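PDB 5C2V: hydrazine synthase subunit beta from Candidatus Kuenenia stuttgartiensis, which forms part of the complex condensing nitric oxide with ammonium to hydrazine and may modulate hydroxylamine transport between the gamma and alpha active sites. Local coordinates for residues V47-V55 / R86-K94; P99-D107 / P144-G153. All blocks are in the same frame, centred on the assembly; numbering follows the deposited sequence.

Contact 1 of 2, residues V47-V55 / R86-K94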
loop_
_atom_site.group_PDB
_atom_site.type_symbol
_atom_site.label_atom_id
_atom_site.label_comp_id
_atom_site.label_asym_id
_atom_site.label_seq_id
_atom_site.Cartn_x
_atom_site.Cartn_y
_atom_site.Cartn_z
ATOM N N VAL B 47 -52.417 36.227 -9.386
ATOM C CA VAL B 47 -53.189 36.284 -8.154
ATOM C C VAL B 47 -54.642 36.562 -8.503
ATOM O O VAL B 47 -54.972 37.612 -9.054
ATOM C CB VAL B 47 -52.669 37.370 -7.193
ATOM C CG1 VAL B 47 -53.569 37.473 -5.970
ATOM C CG2 VAL B 47 -51.235 37.073 -6.783
ATOM N N THR B 48 -55.508 35.611 -8.172
ATOM C CA THR B 48 -56.915 35.709 -8.533
ATOM C C THR B 48 -57.773 36.251 -7.396
ATOM O O THR B 48 -58.974 36.462 -7.562
ATOM C CB THR B 48 -57.466 34.341 -8.977
ATOM O OG1 THR B 48 -57.255 33.379 -7.936
ATOM C CG2 THR B 48 -56.761 33.872 -10.242
ATOM N N GLY B 49 -57.157 36.474 -6.240
ATOM C CA GLY B 49 -57.864 37.054 -5.115
ATOM C C GLY B 49 -57.158 36.882 -3.785
ATOM O O GLY B 49 -56.214 36.101 -3.662
ATOM N N GLU B 50 -57.628 37.617 -2.782
ATOM C CA GLU B 50 -57.125 37.479 -1.422
ATOM C C GLU B 50 -58.297 37.404 -0.448
ATOM O O GLU B 50 -59.067 38.356 -0.320
ATOM C CB GLU B 50 -56.196 38.645 -1.075
ATOM C CG GLU B 50 -55.505 38.528 0.272
ATOM C CD GLU B 50 -54.455 39.606 0.474
ATOM O OE1 GLU B 50 -54.247 40.413 -0.457
ATOM O OE2 GLU B 50 -53.840 39.648 1.561
ATOM N N VAL B 51 -58.426 36.275 0.240
ATOM C CA VAL B 51 -59.558 36.047 1.134
ATOM C C VAL B 51 -59.183 36.288 2.591
ATOM O O VAL B 51 -58.259 35.668 3.115
ATOM C CB VAL B 51 -60.107 34.615 0.989
ATOM C CG1 VAL B 51 -61.272 34.396 1.942
ATOM C CG2 VAL B 51 -60.527 34.352 -0.447
ATOM N N ALA B 52 -59.914 37.185 3.244
ATOM C CA ALA B 52 -59.623 37.549 4.625
ATOM C C ALA B 52 -60.007 36.445 5.606
ATOM O O ALA B 52 -61.104 35.891 5.543
ATOM C CB ALA B 52 -60.334 38.843 4.987
ATOM N N VAL B 53 -59.083 36.133 6.509
ATOM C CA VAL B 53 -59.324 35.180 7.585
ATOM C C VAL B 53 -58.957 35.821 8.917
ATOM O O VAL B 53 -58.656 37.013 8.979
ATOM C CB VAL B 53 -58.523 33.877 7.405
ATOM C CG1 VAL B 53 -59.029 33.097 6.200
ATOM C CG2 VAL B 53 -57.036 34.177 7.285
ATOM N N ARG B 54 -58.985 35.028 9.982
ATOM C CA ARG B 54 -58.655 35.529 11.311
ATOM C C ARG B 54 -57.151 35.751 11.458
ATOM O O ARG B 54 -56.392 35.611 10.499
ATOM C CB ARG B 54 -59.156 34.567 12.389
ATOM C CG ARG B 54 -60.619 34.181 12.254
ATOM C CD ARG B 54 -61.503 35.400 12.052
ATOM N NE ARG B 54 -62.913 35.037 11.950
ATOM C CZ ARG B 54 -63.864 35.856 11.514
ATOM N NH1 ARG B 54 -63.557 37.089 11.134
ATOM N NH2 ARG B 54 -65.122 35.442 11.455
ATOM N N VAL B 55 -56.731 36.108 12.668
ATOM C CA VAL B 55 -55.357 36.525 12.926
ATOM C C VAL B 55 -54.318 35.410 12.750
ATOM O O VAL B 55 -54.452 34.325 13.318
ATOM C CB VAL B 55 -55.225 37.096 14.355
ATOM C CG1 VAL B 55 -53.883 37.783 14.537
ATOM C CG2 VAL B 55 -56.362 38.068 14.639
ATOM N N ARG B 86 -66.652 31.252 -3.943
ATOM C CA ARG B 86 -67.171 32.547 -3.508
ATOM C C ARG B 86 -66.068 33.478 -3.012
ATOM O O ARG B 86 -66.273 34.689 -2.912
ATOM C CB ARG B 86 -68.214 32.365 -2.404
ATOM C CG ARG B 86 -69.540 31.796 -2.870
ATOM C CD ARG B 86 -70.507 31.688 -1.704
ATOM N NE ARG B 86 -70.638 32.959 -0.996
ATOM C CZ ARG B 86 -71.221 33.098 0.191
ATOM N NH1 ARG B 86 -71.730 32.040 0.809
ATOM N NH2 ARG B 86 -71.294 34.293 0.760
ATOM N N LYS B 87 -64.909 32.901 -2.700
ATOM C CA LYS B 87 -63.770 33.646 -2.160
ATOM C C LYS B 87 -64.150 34.385 -0.875
ATOM O O LYS B 87 -63.841 35.565 -0.713
ATOM C CB LYS B 87 -63.228 34.632 -3.199
ATOM C CG LYS B 87 -62.972 34.020 -4.570
ATOM C CD LYS B 87 -62.672 35.094 -5.605
ATOM C CE LYS B 87 -62.533 34.502 -6.998
ATOM N NZ LYS B 87 -61.406 33.535 -7.085
ATOM N N GLN B 88 -64.819 33.679 0.031
ATOM C CA GLN B 88 -65.329 34.275 1.264
ATOM C C GLN B 88 -65.302 33.271 2.420
ATOM O O GLN B 88 -65.565 32.086 2.219
ATOM C CB GLN B 88 -66.754 34.793 1.040
ATOM C CG GLN B 88 -67.479 35.272 2.289
ATOM C CD GLN B 88 -66.963 36.605 2.794
ATOM O OE1 GLN B 88 -66.256 37.320 2.084
ATOM N NE2 GLN B 88 -67.320 36.948 4.026
ATOM N N GLU B 89 -64.986 33.740 3.626
ATOM C CA GLU B 89 -65.005 32.870 4.800
ATOM C C GLU B 89 -66.427 32.702 5.319
ATOM O O GLU B 89 -67.062 33.674 5.729
ATOM C CB GLU B 89 -64.115 33.440 5.908
ATOM C CG GLU B 89 -64.250 32.714 7.239
ATOM C CD GLU B 89 -63.743 33.538 8.408
ATOM O OE1 GLU B 89 -63.525 32.960 9.494
ATOM O OE2 GLU B 89 -63.571 34.764 8.243
ATOM N N ILE B 90 -66.927 31.470 5.304
ATOM C CA ILE B 90 -68.298 31.220 5.735
ATOM C C ILE B 90 -68.479 30.819 7.203
ATOM O O ILE B 90 -69.602 30.835 7.707
ATOM C CB ILE B 90 -68.936 30.119 4.866
ATOM C CG1 ILE B 90 -68.179 28.801 5.044
ATOM C CG2 ILE B 90 -68.953 30.540 3.404
ATOM C CD1 ILE B 90 -68.590 27.718 4.069
ATOM N N LYS B 91 -67.395 30.471 7.894
ATOM C CA LYS B 91 -67.501 30.121 9.312
ATOM C C LYS B 91 -66.162 30.203 10.050
ATOM O O LYS B 91 -65.096 30.154 9.432
ATOM C CB LYS B 91 -68.097 28.716 9.470
ATOM C CG LYS B 91 -68.714 28.449 10.840
ATOM C CD LYS B 91 -69.463 27.126 10.880
ATOM C CE LYS B 91 -70.074 26.881 12.254
ATOM N NZ LYS B 91 -70.873 25.625 12.299
ATOM N N GLU B 92 -66.230 30.312 11.375
ATOM C CA GLU B 92 -65.053 30.184 12.227
ATOM C C GLU B 92 -65.305 29.183 13.354
ATOM O O GLU B 92 -66.153 29.409 14.219
ATOM C CB GLU B 92 -64.651 31.538 12.814
ATOM C CG GLU B 92 -63.519 31.453 13.827
ATOM C CD GLU B 92 -63.202 32.789 14.466
ATOM O OE1 GLU B 92 -62.501 32.805 15.501
ATOM O OE2 GLU B 92 -63.654 33.825 13.936
ATOM N N ILE B 93 -64.562 28.081 13.341
ATOM C CA ILE B 93 -64.661 27.069 14.388
ATOM C C ILE B 93 -63.542 27.279 15.400
ATOM O O ILE B 93 -62.417 27.581 15.021
ATOM C CB ILE B 93 -64.572 25.645 13.808
ATOM C CG1 ILE B 93 -65.417 25.534 12.538
ATOM C CG2 ILE B 93 -64.996 24.613 14.845
ATOM C CD1 ILE B 93 -65.259 24.220 11.815
ATOM N N LYS B 94 -63.839 27.127 16.685
ATOM C CA LYS B 94 -62.824 27.375 17.703
ATOM C C LYS B 94 -62.180 26.085 18.205
ATOM O O LYS B 94 -62.862 25.110 18.524
ATOM C CB LYS B 94 -63.420 28.173 18.863
ATOM C CG LYS B 94 -63.849 29.573 18.450
ATOM C CD LYS B 94 -64.034 30.498 19.640
ATOM C CE LYS B 94 -64.290 31.924 19.176
ATOM N NZ LYS B 94 -63.215 32.413 18.266
#
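Arg-54 reaches across to two carboxylates, those of Glu-89 and Glu-92, and its NE atom faces both. With Glu-92 OE2 it forms a salt bridge, but the modelled separation is too short to be taken literally, and the N-H points only poorly at the oxygen. The bridge to Glu-89 is of another kind. Glu-89 OE1 stands 3.3 Å from Arg-54 NE, well out of the guanidinium plane, so charge rather than a directed N-H holds the pair; Glu-89 OE2 sits over the centre of the guanidinium face, 3.5 Å from Arg-54 CZ. The carboxylate of Glu-89 is tilted 62° from the guanidinium plane, and its OE1 has a stronger partner in Ser-80 OG. Glu-92 extends the network: its OE1 accepts a hydrogen bond of 2.9 Å from Lys-94 NZ, which approaches from above the carboxylate plane. A bend at chi2 (-49°) brings the Arg-54 guanidinium back toward the two acids.

Strands 46-52 and 88-94 are the last strands of successive four-stranded antiparallel sheets, two blades of a beta-propeller; the axes of 47-52 and 88-94 run in similar directions, 27° apart, and come within 6.4 Å.

Farther along, van der Waals packing takes over. Val-51 points into the contact and lays CG2 against the Lys-87 carbonyl, 3.5 Å from Lys-87 O, and 3.9 Å from Lys-87 CB, while Val-82 of strand 78-83 also touches its side chain. Toward the start of both segments the Lys-87 chain runs to Thr-48, NZ stopping 3.8 Å from Thr-48 O.

Contact 2 of 2, residues P99-D107 / P144-G153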
loop_
_atom_site.group_PDB
_atom_site.type_symbol
_atom_site.label_atom_id
_atom_site.label_comp_id
_atom_site.label_asym_id
_atom_site.label_seq_id
_atom_site.Cartn_x
_atom_site.Cartn_y
_atom_site.Cartn_z
ATOM N N PRO B 99 -53.484 26.382 16.400
ATOM C CA PRO B 99 -53.370 25.314 15.408
ATOM C C PRO B 99 -52.231 25.617 14.434
ATOM O O PRO B 99 -52.225 26.679 13.810
ATOM C CB PRO B 99 -54.729 25.347 14.709
ATOM C CG PRO B 99 -55.237 26.745 14.916
ATOM C CD PRO B 99 -54.722 27.168 16.262
ATOM N N SER B 100 -51.285 24.693 14.304
ATOM C CA SER B 100 -50.193 24.861 13.351
ATOM C C SER B 100 -50.380 24.075 12.058
ATOM O O SER B 100 -49.580 24.199 11.130
ATOM C CB SER B 100 -48.866 24.475 14.005
ATOM O OG SER B 100 -48.918 23.156 14.514
ATOM N N GLY B 101 -51.434 23.271 11.994
ATOM C CA GLY B 101 -51.659 22.439 10.828
ATOM C C GLY B 101 -53.003 21.747 10.821
ATOM O O GLY B 101 -53.601 21.490 11.870
ATOM N N ILE B 102 -53.465 21.420 9.618
ATOM C CA ILE B 102 -54.779 20.829 9.426
ATOM C C ILE B 102 -54.784 19.933 8.190
ATOM O O ILE B 102 -54.114 20.235 7.202
ATOM C CB ILE B 102 -55.854 21.930 9.305
ATOM C CG1 ILE B 102 -57.262 21.335 9.280
ATOM C CG2 ILE B 102 -55.590 22.822 8.092
ATOM C CD1 ILE B 102 -58.345 22.367 9.485
ATOM N N LYS B 103 -55.523 18.827 8.244
ATOM C CA LYS B 103 -55.643 17.949 7.076
ATOM C C LYS B 103 -57.006 17.274 6.967
ATOM O O LYS B 103 -57.597 16.880 7.967
ATOM C CB LYS B 103 -54.541 16.888 7.088
ATOM C CG LYS B 103 -53.234 17.381 6.498
ATOM C CD LYS B 103 -52.040 16.693 7.105
ATOM C CE LYS B 103 -50.758 17.158 6.432
ATOM N NZ LYS B 103 -51.008 17.710 5.077
ATOM N N ILE B 104 -57.492 17.135 5.738
ATOM C CA ILE B 104 -58.807 16.553 5.495
ATOM C C ILE B 104 -58.711 15.050 5.243
ATOM O O ILE B 104 -57.799 14.584 4.560
ATOM C CB ILE B 104 -59.504 17.224 4.292
ATOM C CG1 ILE B 104 -59.286 18.739 4.322
ATOM C CG2 ILE B 104 -60.987 16.883 4.268
ATOM C CD1 ILE B 104 -59.918 19.429 5.511
ATOM N N SER B 105 -59.655 14.298 5.803
ATOM C CA SER B 105 -59.718 12.854 5.606
ATOM C C SER B 105 -59.947 12.517 4.133
ATOM O O SER B 105 -60.491 13.336 3.390
ATOM C CB SER B 105 -60.828 12.249 6.473
ATOM O OG SER B 105 -62.099 12.749 6.096
ATOM N N PRO B 106 -59.514 11.319 3.700
ATOM C CA PRO B 106 -59.691 10.878 2.310
ATOM C C PRO B 106 -61.138 10.961 1.826
ATOM O O PRO B 106 -61.376 11.336 0.678
ATOM C CB PRO B 106 -59.217 9.425 2.346
ATOM C CG PRO B 106 -58.216 9.394 3.440
ATOM C CD PRO B 106 -58.722 10.352 4.483
ATOM N N ASP B 107 -62.087 10.620 2.692
ATOM C CA ASP B 107 -63.501 10.700 2.337
ATOM C C ASP B 107 -63.997 12.143 2.381
ATOM O O ASP B 107 -65.098 12.447 1.923
ATOM C CB ASP B 107 -64.343 9.815 3.262
ATOM C CG ASP B 107 -64.025 10.025 4.734
ATOM O OD1 ASP B 107 -63.606 11.140 5.110
ATOM O OD2 ASP B 107 -64.198 9.069 5.518
ATOM N N PRO B 144 -48.087 19.119 19.470
ATOM C CA PRO B 144 -48.088 18.568 18.111
ATOM C C PRO B 144 -47.935 19.683 17.079
ATOM O O PRO B 144 -48.711 20.636 17.101
ATOM C CB PRO B 144 -49.466 17.901 17.994
ATOM C CG PRO B 144 -49.971 17.772 19.401
ATOM C CD PRO B 144 -49.367 18.903 20.165
ATOM N N ARG B 145 -46.956 19.562 16.188
ATOM C CA ARG B 145 -46.738 20.582 15.163
ATOM C C ARG B 145 -47.647 20.414 13.949
ATOM O O ARG B 145 -48.217 21.378 13.440
ATOM C CB ARG B 145 -45.274 20.574 14.718
ATOM C CG ARG B 145 -44.925 21.638 13.688
ATOM C CD ARG B 145 -45.331 23.028 14.156
ATOM N NE ARG B 145 -44.905 24.062 13.218
ATOM C CZ ARG B 145 -43.865 24.867 13.414
ATOM N NH1 ARG B 145 -43.147 24.767 14.524
ATOM N NH2 ARG B 145 -43.547 25.778 12.503
ATOM N N MET B 146 -47.774 19.172 13.496
ATOM C CA MET B 146 -48.469 18.857 12.255
ATOM C C MET B 146 -48.990 17.427 12.328
ATOM O O MET B 146 -48.438 16.606 13.060
ATOM C CB MET B 146 -47.522 19.040 11.060
ATOM C CG MET B 146 -48.045 18.561 9.712
ATOM S SD MET B 146 -49.482 19.471 9.122
ATOM C CE MET B 146 -48.690 20.809 8.235
ATOM N N VAL B 147 -50.051 17.123 11.587
ATOM C CA VAL B 147 -50.479 15.739 11.464
ATOM C C VAL B 147 -50.305 15.276 10.025
ATOM O O VAL B 147 -49.921 16.062 9.166
ATOM C CB VAL B 147 -51.947 15.565 11.883
ATOM C CG1 VAL B 147 -52.106 15.821 13.372
ATOM C CG2 VAL B 147 -52.841 16.492 11.073
ATOM N N GLU B 148 -50.561 13.998 9.772
ATOM C CA GLU B 148 -50.654 13.483 8.408
ATOM C C GLU B 148 -51.563 12.257 8.381
ATOM O O GLU B 148 -51.528 11.441 9.302
ATOM C CB GLU B 148 -49.262 13.150 7.859
ATOM C CG GLU B 148 -49.244 12.438 6.510
ATOM C CD GLU B 148 -49.440 13.374 5.328
ATOM O OE1 GLU B 148 -48.729 13.205 4.315
ATOM O OE2 GLU B 148 -50.314 14.261 5.396
ATOM N N ILE B 149 -52.347 12.104 7.320
ATOM C CA ILE B 149 -53.230 10.948 7.206
ATOM C C ILE B 149 -52.723 9.962 6.158
ATOM O O ILE B 149 -52.349 10.348 5.051
ATOM C CB ILE B 149 -54.672 11.365 6.857
ATOM C CG1 ILE B 149 -55.169 12.432 7.834
ATOM C CG2 ILE B 149 -55.598 10.158 6.874
ATOM C CD1 ILE B 149 -56.609 12.835 7.614
ATOM N N SER B 150 -52.708 8.685 6.527
ATOM C CA SER B 150 -52.272 7.616 5.638
ATOM C C SER B 150 -53.206 7.480 4.435
ATOM O O SER B 150 -54.380 7.841 4.519
ATOM C CB SER B 150 -52.194 6.297 6.407
ATOM O OG SER B 150 -53.452 5.955 6.961
ATOM N N PRO B 151 -52.682 6.968 3.307
ATOM C CA PRO B 151 -53.477 6.798 2.082
ATOM C C PRO B 151 -54.722 5.930 2.272
ATOM O O PRO B 151 -55.715 6.145 1.579
ATOM C CB PRO B 151 -52.493 6.128 1.111
ATOM C CG PRO B 151 -51.380 5.608 1.966
ATOM C CD PRO B 151 -51.281 6.569 3.100
ATOM N N ASP B 152 -54.671 4.968 3.190
ATOM C CA ASP B 152 -55.838 4.139 3.474
ATOM C C ASP B 152 -56.766 4.838 4.465
ATOM O O ASP B 152 -57.896 4.406 4.683
ATOM C CB ASP B 152 -55.417 2.767 4.009
ATOM C CG ASP B 152 -54.569 2.863 5.260
ATOM O OD1 ASP B 152 -53.690 3.746 5.316
ATOM O OD2 ASP B 152 -54.780 2.052 6.186
ATOM N N GLY B 153 -56.274 5.919 5.061
ATOM C CA GLY B 153 -57.080 6.765 5.922
ATOM C C GLY B 153 -57.523 6.145 7.232
ATOM O O GLY B 153 -58.438 6.650 7.879
HETATM O O HOH W 1 -46.782 23.616 11.324
#
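Met-146 lays its sulfur against the backbone of Gly-101 in the buried half of the contact. The bare backbone of Gly-101 faces the sulfur, and here the CA atoms of Gly-101 and Met-146 are only 5.0 Å apart. Bends at chi2 (64°) and chi3 (88°) fold the methionine over, and its SD also meets Lys-103 CE at 3.8 Å. Beside it, one water joins the segments: it accepts from Arg-145 NE at 2.7 Å, lying in the guanidinium plane at its edge, and donates to Ser-100 O at 2.9 Å. The strongest polar partner of Arg-145 is Glu-69 of the gamma subunit, a separate chain, through a salt bridge to NH2, which places this end of the contact at the interface between subunits.

Lys-103 and Glu-148 mark the passage to the more open side. Their salt bridge is long, Lys-103 NZ to Glu-148 OE2 measuring 3.5 Å, and both residues are partly exposed; the other oxygen of Glu-148, OE1, accepts from Tyr-197 N of strand 190-197. Beyond them the packing continues through Ile-149 and Pro-106, now at a more exposed edge. Ile-149 CD1 reaches Ser-105 CA at 3.7 Å, and Ile-149 CG2 meets Pro-106 CD at 3.9 Å. The exposed Pro-106 ring also rests its CG 3.8 Å from Gly-153 CA, at the end of the type I turn Ser-150 to Gly-153.

The two strands run almost exactly parallel, 4° apart, yet are joined by side chains and water rather than by direct hydrogen bonds. Each is the first strand of its own four-stranded antiparallel sheet, the pairing of innermost strands that lines the centre of a beta-propeller.

How the contacts relate
Both contacts join neighbouring blades of one beta-propeller, at different depths. Contact 1 lies about 22 Å from the centre of the chain and pairs the fourth strands of two sheets; contact 2 lies about 10 Å from it and pairs the first strands of the next two. Their centres are about 21 Å apart, and their nearest atoms, about 7 Å apart, do not touch. They follow in series: strand 88-94 closes the second sheet, and strand 99-104 opens the third directly after it, so the short connection between them carries the chain from the rim inward. Adjacent blades are thus held together by ion pairs and side chains at the rim in contact 1 and by the inner strands in contact 2.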